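Local coordinates for protein involved in catabolism of external DNA (Legionella pneumophila subsp. pneumophila, PDB 2OO3) that probably methylates N6 of a single adenine in 23S ribosomal RNA, with S-adenosyl-L-methionine as the methyl donor, at residues P36-E41 with N151-P156; G161-D166 with S187-G192; R214-K219 with W241-P246. All coordinates share one frame; numbering follows the deposited sequence. Where two conformers were deposited one is given.

Interaction 1: residues P36-E41 with N151-P156; sequences PLFYLE and NALLPP
A chi1 of -178° sets CG of Phe-38 anti to the backbone N, and the ring it carries packs on Pro-156; Leu-40, whose CG is also anti to its N (chi1 170°), points the same way, toward Leu-153. The closest touch is on the ring of Phe-38, where CD2 lies 3.6 Å from CB of Pro-156; the proline approaches obliquely, and its CG also packs on CB of Phe-38 at 3.8 Å. Farther out, CE2 of Phe-38 meets CD2 of Leu-154 at 4.0 Å, and this methyl sits at the ring's edge, near its plane. The outer end of the ring reaches Leu-153, with CZ of Phe-38 4.2 Å from CB of that leucine. Two residues on from Phe-38, Leu-40 crosses Leu-153 at about a right angle and the two touch through methyls, CD1 of Leu-40 to CD1 of Leu-153 at 3.9 Å.

This is a helix end laid against a sheet in a Rossmann-like methyltransferase fold: helix 146-153 runs out over strand 38-41, and the chain then turns through Pro-155, with a cis peptide before it, into the second proline. No hydrogen bond joins the two segments; the side chains meet through carbon atoms, and the carbonyl oxygen of Leu-153 comes up obliquely to the Phe-38 ring. Tyr-117 of the adjoining strand 115-119 touches Phe-38, Leu-40 and Leu-153, while Ile-163 of strand 161-165 packs against both Leu-40 and Leu-154.

Interaction 2: residues G161-D166 with S187-G192; sequences GLIFID and SKFSTG
Phe-189 presents the edge of its ring to the backbone of Gly-161, where there is no side chain: CZ of the phenylalanine is 3.7 Å from the glycine N, which lies near the ring plane, and CE2 is 4.0 Å from CA of Gly-161. A little along the strand, CD1 of Ile-163 also comes to the ring edge, 4.3 Å from CD2 of Phe-189, and the same methyl comes within 4.4 Å of CA of Gly-192. CA of Gly-192 lies 3.8 Å from O of Gly-161.

The two segments belong to a beta-alpha-beta unit in which strand 161-165 leads through helix 174-188 to strand 193-200, and residues 187-192 form the bend back into the sheet. A type I turn from Phe-189 to Gly-192 makes the corner, closed by a weak bond from N of Gly-192 to O of Phe-189. The turn also sets the Gly-192 N over the centre of the phenylalanine ring, 3.8 Å above its plane. A water between the backbones accepts from N of Gly-161 at 3.0 Å and lies 3.1 Å from O of Thr-191, which competes with other acceptors for its protons. Farther out, Pro-155 and Pro-156 pack on Phe-189, and Tyr-194 OH bonds to its carbonyl oxygen. Past the strand's far end lies Asp-166, the predicted proton acceptor, which pairs with Lys-19.

Interaction 3: residues R214-K219 with W241-P246; sequences REISSK and WIINPP. With SO4 (sulfate ion), chain C.
Lys-219 meets Asn-244 where the turn after helix 203-216 passes the end of strand 237-243, in the antiparallel part of the mixed sheet. Its CB lies 3.8 Å from OD1 of Asn-244; CG and CE both face the sulfate O1, while CD comes back to within 3.8 Å of the same OD1. The chain bends at chi3 and chi4, and NZ finishes as a donor to that O1 at 2.9 Å. A water accepts from NZ and sits between OD1 of Asn-244, OG of Ser-217 and O1, more acceptors than it has protons. The amide's ND2 is held by backbone oxygens of Ser-190 and Gly-192.

The backbones are tied by a single nearly straight bond, Asn-244 N to Lys-219 O, 2.9 Å with 170° at the hydrogen; CD of Pro-245 packs beside that oxygen. The lysine's backbone N bonds to OG of Ser-217 in an ST turn. That hydroxyl donates to the sulfate O1, while Ser-218 gives its N to O4, and in one of its two conformers its OG as well. Lys-278 NZ adds a bond to the ion, which probably came from the crystallisation liquor.

Beside these polar groups the helix end packs on the strand. CG2 of Ile-216 touches CD1 of Ile-243 at 3.9 Å, their side chains crossing at about a right angle. Arg-214 lays CA 3.7 Å from CZ2 of Trp-241, and its NH1 comes obliquely to 3.9 Å from CZ3, the guanidinium and indole planes 52° apart. A second water accepts from NE1 of Trp-241 and donates to O of Ser-217, 2.8 Å from each.

Interactions 1 and 2 are buried and sit on neighbouring strands, 38-41 and 161-165, with centres 7 Å apart; interaction 3 is partly buried, toward the antiparallel end of the same sheet. The first two meet directly: Leu-40 O pairs with Phe-164 N between the strands, Lys-188 NZ reaches Asn-151 O, and CD of Pro-155 packs on O of Lys-188. Interaction 3 joins interaction 2 through the Asn-244 side-chain amide, but lies about 10 Å from interaction 1 at the nearest atoms. Chemistry follows position: methyls and a ring in interaction 1, a ring edge against glycine backbone with one bridging water in interaction 2, and apolar packing beside hydroxyls, a lysine and a sulfate in interaction 3.

Interaction 1: residues P36-E41 with N151-P156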
loop_
_atom_site.group_PDB
_atom_site.type_symbol
_atom_site.label_atom_id
_atom_site.label_comp_id
_atom_site.label_asym_id
_atom_site.label_seq_id
_atom_site.Cartn_x
_atom_site.Cartn_y
_atom_site.Cartn_z
ATOM N N PRO A 36 -7.701 5.966 -19.116
ATOM C CA PRO A 36 -7.858 6.426 -17.741
ATOM C C PRO A 36 -7.989 5.276 -16.785
ATOM O O PRO A 36 -8.517 4.211 -17.128
ATOM C CB PRO A 36 -9.165 7.233 -17.762
ATOM C CG PRO A 36 -9.757 6.996 -19.074
ATOM C CD PRO A 36 -8.729 6.545 -20.005
ATOM N N LEU A 37 -7.465 5.511 -15.595
ATOM C CA LEU A 37 -7.482 4.581 -14.489
ATOM C C LEU A 37 -8.268 5.233 -13.365
ATOM O O LEU A 37 -8.094 6.439 -13.068
ATOM C CB LEU A 37 -6.018 4.275 -14.051
ATOM C CG LEU A 37 -5.754 3.388 -12.826
ATOM C CD1 LEU A 37 -6.144 1.924 -13.077
ATOM C CD2 LEU A 37 -4.280 3.449 -12.392
ATOM N N PHE A 38 -9.162 4.460 -12.753
ATOM C CA PHE A 38 -9.755 4.851 -11.478
ATOM C C PHE A 38 -8.832 4.377 -10.335
ATOM O O PHE A 38 -8.489 3.185 -10.258
ATOM C CB PHE A 38 -11.122 4.164 -11.336
ATOM C CG PHE A 38 -11.864 4.522 -10.086
ATOM C CD1 PHE A 38 -12.066 5.852 -9.740
ATOM C CD2 PHE A 38 -12.401 3.534 -9.278
ATOM C CE1 PHE A 38 -12.767 6.204 -8.616
ATOM C CE2 PHE A 38 -13.120 3.888 -8.104
ATOM C CZ PHE A 38 -13.285 5.214 -7.776
ATOM N N TYR A 39 -8.442 5.292 -9.454
ATOM C CA TYR A 39 -7.610 4.921 -8.322
ATOM C C TYR A 39 -8.436 5.183 -7.066
ATOM O O TYR A 39 -8.831 6.312 -6.807
ATOM C CB TYR A 39 -6.311 5.742 -8.311
ATOM C CG TYR A 39 -5.490 5.521 -7.067
ATOM C CD1 TYR A 39 -4.668 4.377 -6.944
ATOM C CD2 TYR A 39 -5.523 6.429 -6.006
ATOM C CE1 TYR A 39 -3.912 4.156 -5.800
ATOM C CE2 TYR A 39 -4.741 6.216 -4.836
ATOM C CZ TYR A 39 -3.957 5.078 -4.756
ATOM O OH TYR A 39 -3.182 4.826 -3.646
ATOM N N LEU A 40 -8.712 4.124 -6.317
ATOM C CA LEU A 40 -9.526 4.222 -5.092
ATOM C C LEU A 40 -8.738 3.822 -3.839
ATOM O O LEU A 40 -8.205 2.693 -3.770
ATOM C CB LEU A 40 -10.793 3.342 -5.238
ATOM C CG LEU A 40 -11.654 3.118 -3.990
ATOM C CD1 LEU A 40 -12.241 4.453 -3.524
ATOM C CD2 LEU A 40 -12.746 2.163 -4.341
ATOM N N GLU A 41 -8.660 4.733 -2.858
ATOM C CA GLU A 41 -8.145 4.388 -1.544
ATOM C C GLU A 41 -9.243 4.365 -0.527
ATOM O O GLU A 41 -9.987 5.335 -0.386
ATOM C CB GLU A 41 -7.059 5.352 -1.069
ATOM C CG GLU A 41 -5.710 5.149 -1.705
ATOM C CD GLU A 41 -4.685 6.140 -1.152
ATOM O OE1 GLU A 41 -3.703 6.487 -1.841
ATOM O OE2 GLU A 41 -4.899 6.584 -0.011
ATOM N N ASN A 151 -18.673 -0.810 -2.570
ATOM C CA ASN A 151 -19.901 -1.253 -3.191
ATOM C C ASN A 151 -20.493 -0.229 -4.172
ATOM O O ASN A 151 -20.992 -0.603 -5.222
ATOM C CB ASN A 151 -20.889 -1.635 -2.081
ATOM C CG ASN A 151 -22.221 -2.181 -2.604
ATOM O OD1 ASN A 151 -23.298 -1.750 -2.133
ATOM N ND2 ASN A 151 -22.169 -3.151 -3.537
ATOM N N ALA A 152 -20.388 1.060 -3.845
ATOM C CA ALA A 152 -21.026 2.125 -4.627
ATOM C C ALA A 152 -20.253 2.547 -5.874
ATOM O O ALA A 152 -20.861 3.039 -6.850
ATOM C CB ALA A 152 -21.259 3.349 -3.743
ATOM N N LEU A 153 -18.924 2.381 -5.836
ATOM C CA LEU A 153 -18.027 2.997 -6.813
ATOM C C LEU A 153 -17.507 2.041 -7.867
ATOM O O LEU A 153 -16.832 2.479 -8.790
ATOM C CB LEU A 153 -16.822 3.654 -6.118
ATOM C CG LEU A 153 -17.154 4.775 -5.121
ATOM C CD1 LEU A 153 -15.906 5.264 -4.465
ATOM C CD2 LEU A 153 -17.866 5.928 -5.811
ATOM N N LEU A 154 -17.820 0.747 -7.736
ATOM C CA LEU A 154 -17.295 -0.266 -8.652
ATOM C C LEU A 154 -18.465 -1.023 -9.305
ATOM O O LEU A 154 -19.512 -1.199 -8.656
ATOM C CB LEU A 154 -16.343 -1.218 -7.913
ATOM C CG LEU A 154 -15.123 -0.617 -7.199
ATOM C CD1 LEU A 154 -14.352 -1.693 -6.453
ATOM C CD2 LEU A 154 -14.175 0.076 -8.188
ATOM N N PRO A 155 -18.341 -1.385 -10.605
ATOM C CA PRO A 155 -17.248 -1.074 -11.528
ATOM C C PRO A 155 -17.254 0.404 -11.920
ATOM O O PRO A 155 -18.331 0.995 -12.047
ATOM C CB PRO A 155 -17.558 -1.940 -12.752
ATOM C CG PRO A 155 -19.064 -2.117 -12.714
ATOM C CD PRO A 155 -19.428 -2.141 -11.264
ATOM N N PRO A 156 -16.065 1.007 -12.097
ATOM C CA PRO A 156 -16.011 2.428 -12.415
ATOM C C PRO A 156 -16.236 2.630 -13.907
ATOM O O PRO A 156 -15.956 1.713 -14.688
ATOM C CB PRO A 156 -14.564 2.820 -12.053
ATOM C CG PRO A 156 -13.775 1.572 -12.235
ATOM C CD PRO A 156 -14.720 0.394 -12.028
#

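Interaction 2: residues G161-D166 with S187-G192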
loop_
_atom_site.group_PDB
_atom_site.type_symbol
_atom_site.label_atom_id
_atom_site.label_comp_id
_atom_site.label_asym_id
_atom_site.label_seq_id
_atom_site.Cartn_x
_atom_site.Cartn_y
_atom_site.Cartn_z
ATOM N N GLY A 161 -9.258 -0.152 -12.870
ATOM C CA GLY A 161 -9.148 0.344 -11.489
ATOM C C GLY A 161 -8.016 -0.271 -10.700
ATOM O O GLY A 161 -7.729 -1.469 -10.834
ATOM N N LEU A 162 -7.369 0.569 -9.882
ATOM C CA LEU A 162 -6.498 0.116 -8.795
ATOM C C LEU A 162 -7.164 0.479 -7.449
ATOM O O LEU A 162 -7.474 1.649 -7.166
ATOM C CB LEU A 162 -5.118 0.745 -8.935
ATOM C CG LEU A 162 -4.185 0.559 -7.727
ATOM C CD1 LEU A 162 -4.030 -0.931 -7.377
ATOM C CD2 LEU A 162 -2.839 1.245 -8.006
ATOM N N ILE A 163 -7.442 -0.540 -6.640
ATOM C CA ILE A 163 -8.119 -0.340 -5.367
ATOM C C ILE A 163 -7.078 -0.681 -4.295
ATOM O O ILE A 163 -6.631 -1.819 -4.197
ATOM C CB ILE A 163 -9.394 -1.216 -5.256
ATOM C CG1 ILE A 163 -10.409 -0.892 -6.394
ATOM C CG2 ILE A 163 -10.106 -0.931 -3.955
ATOM C CD1 ILE A 163 -10.329 -1.859 -7.614
ATOM N N PHE A 164 -6.666 0.326 -3.547
ATOM C CA PHE A 164 -5.571 0.206 -2.586
ATOM C C PHE A 164 -6.161 0.342 -1.210
ATOM O O PHE A 164 -6.666 1.395 -0.846
ATOM C CB PHE A 164 -4.493 1.297 -2.826
ATOM C CG PHE A 164 -3.242 1.120 -2.009
ATOM C CD1 PHE A 164 -2.300 0.105 -2.324
ATOM C CD2 PHE A 164 -2.977 1.972 -0.953
ATOM C CE1 PHE A 164 -1.124 -0.047 -1.553
ATOM C CE2 PHE A 164 -1.808 1.818 -0.168
ATOM C CZ PHE A 164 -0.885 0.816 -0.472
ATOM N N ILE A 165 -6.107 -0.762 -0.462
ATOM C CA ILE A 165 -6.789 -0.892 0.825
ATOM C C ILE A 165 -5.807 -1.024 1.972
ATOM O O ILE A 165 -5.098 -2.033 2.079
ATOM C CB ILE A 165 -7.732 -2.123 0.774
ATOM C CG1 ILE A 165 -8.705 -1.961 -0.410
ATOM C CG2 ILE A 165 -8.497 -2.248 2.082
ATOM C CD1 ILE A 165 -9.412 -3.211 -0.849
ATOM N N ASP A 166 -5.754 -0.000 2.827
ATOM C CA ASP A 166 -4.776 0.034 3.914
ATOM C C ASP A 166 -5.443 0.176 5.289
ATOM O O ASP A 166 -5.326 1.212 5.922
ATOM C CB ASP A 166 -3.761 1.154 3.643
ATOM C CG ASP A 166 -2.600 1.168 4.625
ATOM O OD1 ASP A 166 -2.330 0.128 5.309
ATOM O OD2 ASP A 166 -1.963 2.250 4.705
ATOM N N SER A 187 -16.906 -9.301 -7.043
ATOM C CA SER A 187 -18.042 -9.881 -7.791
ATOM C C SER A 187 -18.589 -8.918 -8.862
ATOM O O SER A 187 -19.048 -9.366 -9.903
ATOM C CB SER A 187 -19.172 -10.354 -6.864
ATOM O OG SER A 187 -19.844 -9.263 -6.257
ATOM N N LYS A 188 -18.507 -7.611 -8.596
ATOM C CA LYS A 188 -19.011 -6.550 -9.490
ATOM C C LYS A 188 -17.942 -6.046 -10.464
ATOM O O LYS A 188 -18.262 -5.492 -11.503
ATOM C CB LYS A 188 -19.460 -5.333 -8.668
ATOM C CG LYS A 188 -20.661 -5.552 -7.765
ATOM C CD LYS A 188 -20.814 -4.344 -6.849
ATOM C CE LYS A 188 -22.266 -3.903 -6.821
ATOM N NZ LYS A 188 -22.362 -2.444 -6.577
ATOM N N PHE A 189 -16.673 -6.228 -10.111
ATOM C CA PHE A 189 -15.592 -5.706 -10.930
ATOM C C PHE A 189 -14.407 -6.660 -10.827
ATOM O O PHE A 189 -13.433 -6.388 -10.137
ATOM C CB PHE A 189 -15.243 -4.295 -10.437
ATOM C CG PHE A 189 -14.240 -3.582 -11.289
ATOM C CD1 PHE A 189 -14.316 -3.637 -12.680
ATOM C CD2 PHE A 189 -13.213 -2.841 -10.695
ATOM C CE1 PHE A 189 -13.390 -2.959 -13.478
ATOM C CE2 PHE A 189 -12.286 -2.155 -11.481
ATOM C CZ PHE A 189 -12.376 -2.217 -12.864
ATOM N N SER A 190 -14.488 -7.773 -11.539
ATOM C CA SER A 190 -13.575 -8.899 -11.330
ATOM C C SER A 190 -12.204 -8.693 -12.019
ATOM O O SER A 190 -11.284 -9.490 -11.843
ATOM C CB SER A 190 -14.258 -10.187 -11.817
ATOM O OG SER A 190 -14.373 -10.150 -13.238
ATOM N N THR A 191 -12.089 -7.643 -12.833
ATOM C CA THR A 191 -10.856 -7.324 -13.547
ATOM C C THR A 191 -10.064 -6.194 -12.885
ATOM O O THR A 191 -8.973 -5.844 -13.357
ATOM C CB THR A 191 -11.102 -6.956 -15.027
ATOM O OG1 THR A 191 -11.935 -5.793 -15.101
ATOM C CG2 THR A 191 -11.752 -8.145 -15.809
ATOM N N GLY A 192 -10.596 -5.644 -11.788
ATOM C CA GLY A 192 -9.889 -4.605 -11.040
ATOM C C GLY A 192 -8.641 -5.166 -10.370
ATOM O O GLY A 192 -8.555 -6.372 -10.098
HETATM O O HOH W 1 -8.339 -2.826 -13.826
#

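Interaction 3: residues R214-K219 with W241-P246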
loop_
_atom_site.group_PDB
_atom_site.type_symbol
_atom_site.label_atom_id
_atom_site.label_comp_id
_atom_site.label_asym_id
_atom_site.label_seq_id
_atom_site.Cartn_x
_atom_site.Cartn_y
_atom_site.Cartn_z
ATOM N N ARG A 214 -8.171 -15.905 0.097
ATOM C CA ARG A 214 -7.880 -16.974 -0.861
ATOM C C ARG A 214 -9.123 -17.421 -1.615
ATOM O O ARG A 214 -9.044 -17.715 -2.798
ATOM C CB ARG A 214 -7.172 -18.141 -0.180
ATOM C CG ARG A 214 -6.313 -18.960 -1.105
ATOM C CD ARG A 214 -5.003 -19.469 -0.412
ATOM N NE ARG A 214 -5.215 -19.856 0.978
ATOM C CZ ARG A 214 -4.568 -19.342 2.030
ATOM N NH1 ARG A 214 -3.600 -18.436 1.868
ATOM N NH2 ARG A 214 -4.869 -19.776 3.261
ATOM N N GLU A 215 -10.275 -17.400 -0.962
ATOM C CA GLU A 215 -11.536 -17.796 -1.601
ATOM C C GLU A 215 -12.034 -16.892 -2.744
ATOM O O GLU A 215 -12.829 -17.331 -3.586
ATOM C CB GLU A 215 -12.619 -17.956 -0.528
ATOM C CG GLU A 215 -12.274 -19.084 0.477
ATOM C CD GLU A 215 -13.195 -19.120 1.693
ATOM O OE1 GLU A 215 -14.148 -18.298 1.772
ATOM O OE2 GLU A 215 -12.955 -19.964 2.587
ATOM N N ILE A 216 -11.574 -15.640 -2.775
ATOM C CA ILE A 216 -12.093 -14.646 -3.718
ATOM C C ILE A 216 -11.651 -14.935 -5.161
ATOM O O ILE A 216 -12.464 -14.908 -6.101
ATOM C CB ILE A 216 -11.691 -13.230 -3.284
ATOM C CG1 ILE A 216 -12.279 -12.940 -1.892
ATOM C CG2 ILE A 216 -12.151 -12.170 -4.326
ATOM C CD1 ILE A 216 -11.817 -11.606 -1.283
ATOM N N SER A 217 -10.369 -15.244 -5.319
ATOM C CA SER A 217 -9.762 -15.423 -6.614
ATOM C C SER A 217 -8.438 -16.142 -6.485
ATOM O O SER A 217 -7.694 -15.958 -5.520
ATOM C CB SER A 217 -9.555 -14.056 -7.303
ATOM O OG SER A 217 -8.907 -14.232 -8.544
ATOM N N SER A 218 -8.160 -16.974 -7.472
ATOM C CA SER A 218 -6.904 -17.684 -7.577
ATOM C C SER A 218 -5.888 -16.911 -8.415
ATOM O O SER A 218 -4.721 -17.336 -8.555
ATOM C CB SER A 218 -7.162 -19.013 -8.271
ATOM O OG SER A 218 -7.839 -18.728 -9.479
ATOM N N LYS A 219 -6.295 -15.787 -8.997
ATOM C CA LYS A 219 -5.308 -14.986 -9.742
ATOM C C LYS A 219 -4.772 -13.981 -8.730
ATOM O O LYS A 219 -5.184 -12.799 -8.717
ATOM C CB LYS A 219 -5.929 -14.236 -10.925
ATOM C CG LYS A 219 -6.452 -15.122 -12.062
ATOM C CD LYS A 219 -6.840 -14.237 -13.260
ATOM C CE LYS A 219 -8.186 -14.612 -13.820
ATOM N NZ LYS A 219 -9.312 -14.068 -13.007
ATOM N N TRP A 241 -1.830 -8.653 -0.131
ATOM C CA TRP A 241 -2.532 -9.615 -0.949
ATOM C C TRP A 241 -3.013 -8.863 -2.186
ATOM O O TRP A 241 -3.701 -7.847 -2.062
ATOM C CB TRP A 241 -3.714 -10.209 -0.170
ATOM C CG TRP A 241 -4.363 -11.330 -0.951
ATOM C CD1 TRP A 241 -5.156 -11.214 -2.053
ATOM C CD2 TRP A 241 -4.230 -12.722 -0.696
ATOM N NE1 TRP A 241 -5.544 -12.457 -2.503
ATOM C CE2 TRP A 241 -4.978 -13.403 -1.687
ATOM C CE3 TRP A 241 -3.544 -13.472 0.279
ATOM C CZ2 TRP A 241 -5.065 -14.809 -1.737
ATOM C CZ3 TRP A 241 -3.640 -14.893 0.231
ATOM C CH2 TRP A 241 -4.378 -15.530 -0.783
ATOM N N ILE A 242 -2.617 -9.334 -3.368
ATOM C CA ILE A 242 -2.945 -8.632 -4.608
ATOM C C ILE A 242 -3.732 -9.562 -5.502
ATOM O O ILE A 242 -3.315 -10.697 -5.734
ATOM C CB ILE A 242 -1.664 -8.080 -5.349
ATOM C CG1 ILE A 242 -0.919 -7.084 -4.441
ATOM C CG2 ILE A 242 -2.068 -7.382 -6.654
ATOM C CD1 ILE A 242 0.505 -6.828 -4.784
ATOM N N ILE A 243 -4.902 -9.100 -5.921
ATOM C CA ILE A 243 -5.716 -9.789 -6.919
ATOM C C ILE A 243 -5.497 -9.122 -8.271
ATOM O O ILE A 243 -5.516 -7.891 -8.383
ATOM C CB ILE A 243 -7.199 -9.721 -6.565
ATOM C CG1 ILE A 243 -7.428 -10.379 -5.184
ATOM C CG2 ILE A 243 -8.076 -10.412 -7.660
ATOM C CD1 ILE A 243 -8.856 -10.139 -4.575
ATOM N N ASN A 244 -5.276 -9.955 -9.281
ATOM C CA ASN A 244 -4.920 -9.523 -10.628
ATOM C C ASN A 244 -3.583 -8.792 -10.668
ATOM O O ASN A 244 -3.478 -7.695 -11.223
ATOM C CB ASN A 244 -6.080 -8.714 -11.220
ATOM C CG ASN A 244 -7.326 -9.588 -11.414
ATOM O OD1 ASN A 244 -7.219 -10.773 -11.775
ATOM N ND2 ASN A 244 -8.498 -9.022 -11.162
ATOM N N PRO A 245 -2.539 -9.396 -10.067
ATOM C CA PRO A 245 -1.296 -8.653 -10.095
ATOM C C PRO A 245 -0.724 -8.557 -11.520
ATOM O O PRO A 245 -0.996 -9.439 -12.369
ATOM C CB PRO A 245 -0.370 -9.475 -9.195
ATOM C CG PRO A 245 -0.896 -10.897 -9.323
ATOM C CD PRO A 245 -2.405 -10.701 -9.377
ATOM N N PRO A 246 0.049 -7.490 -11.788
ATOM C CA PRO A 246 0.615 -7.269 -13.109
ATOM C C PRO A 246 1.626 -8.309 -13.481
ATOM O O PRO A 246 2.278 -8.941 -12.607
ATOM C CB PRO A 246 1.320 -5.929 -12.971
ATOM C CG PRO A 246 0.620 -5.250 -11.767
ATOM C CD PRO A 246 0.428 -6.418 -10.854
HETATM S S SO4 C . -10.640 -16.840 -10.552
HETATM O O1 SO4 C . -9.670 -15.756 -10.645
HETATM O O2 SO4 C . -11.944 -16.269 -10.214
HETATM O O3 SO4 C . -10.711 -17.507 -11.851
HETATM O O4 SO4 C . -10.279 -17.795 -9.510
HETATM O O HOH W 2 -7.694 -13.703 -3.836
HETATM O O HOH W 3 -9.245 -12.596 -10.808
#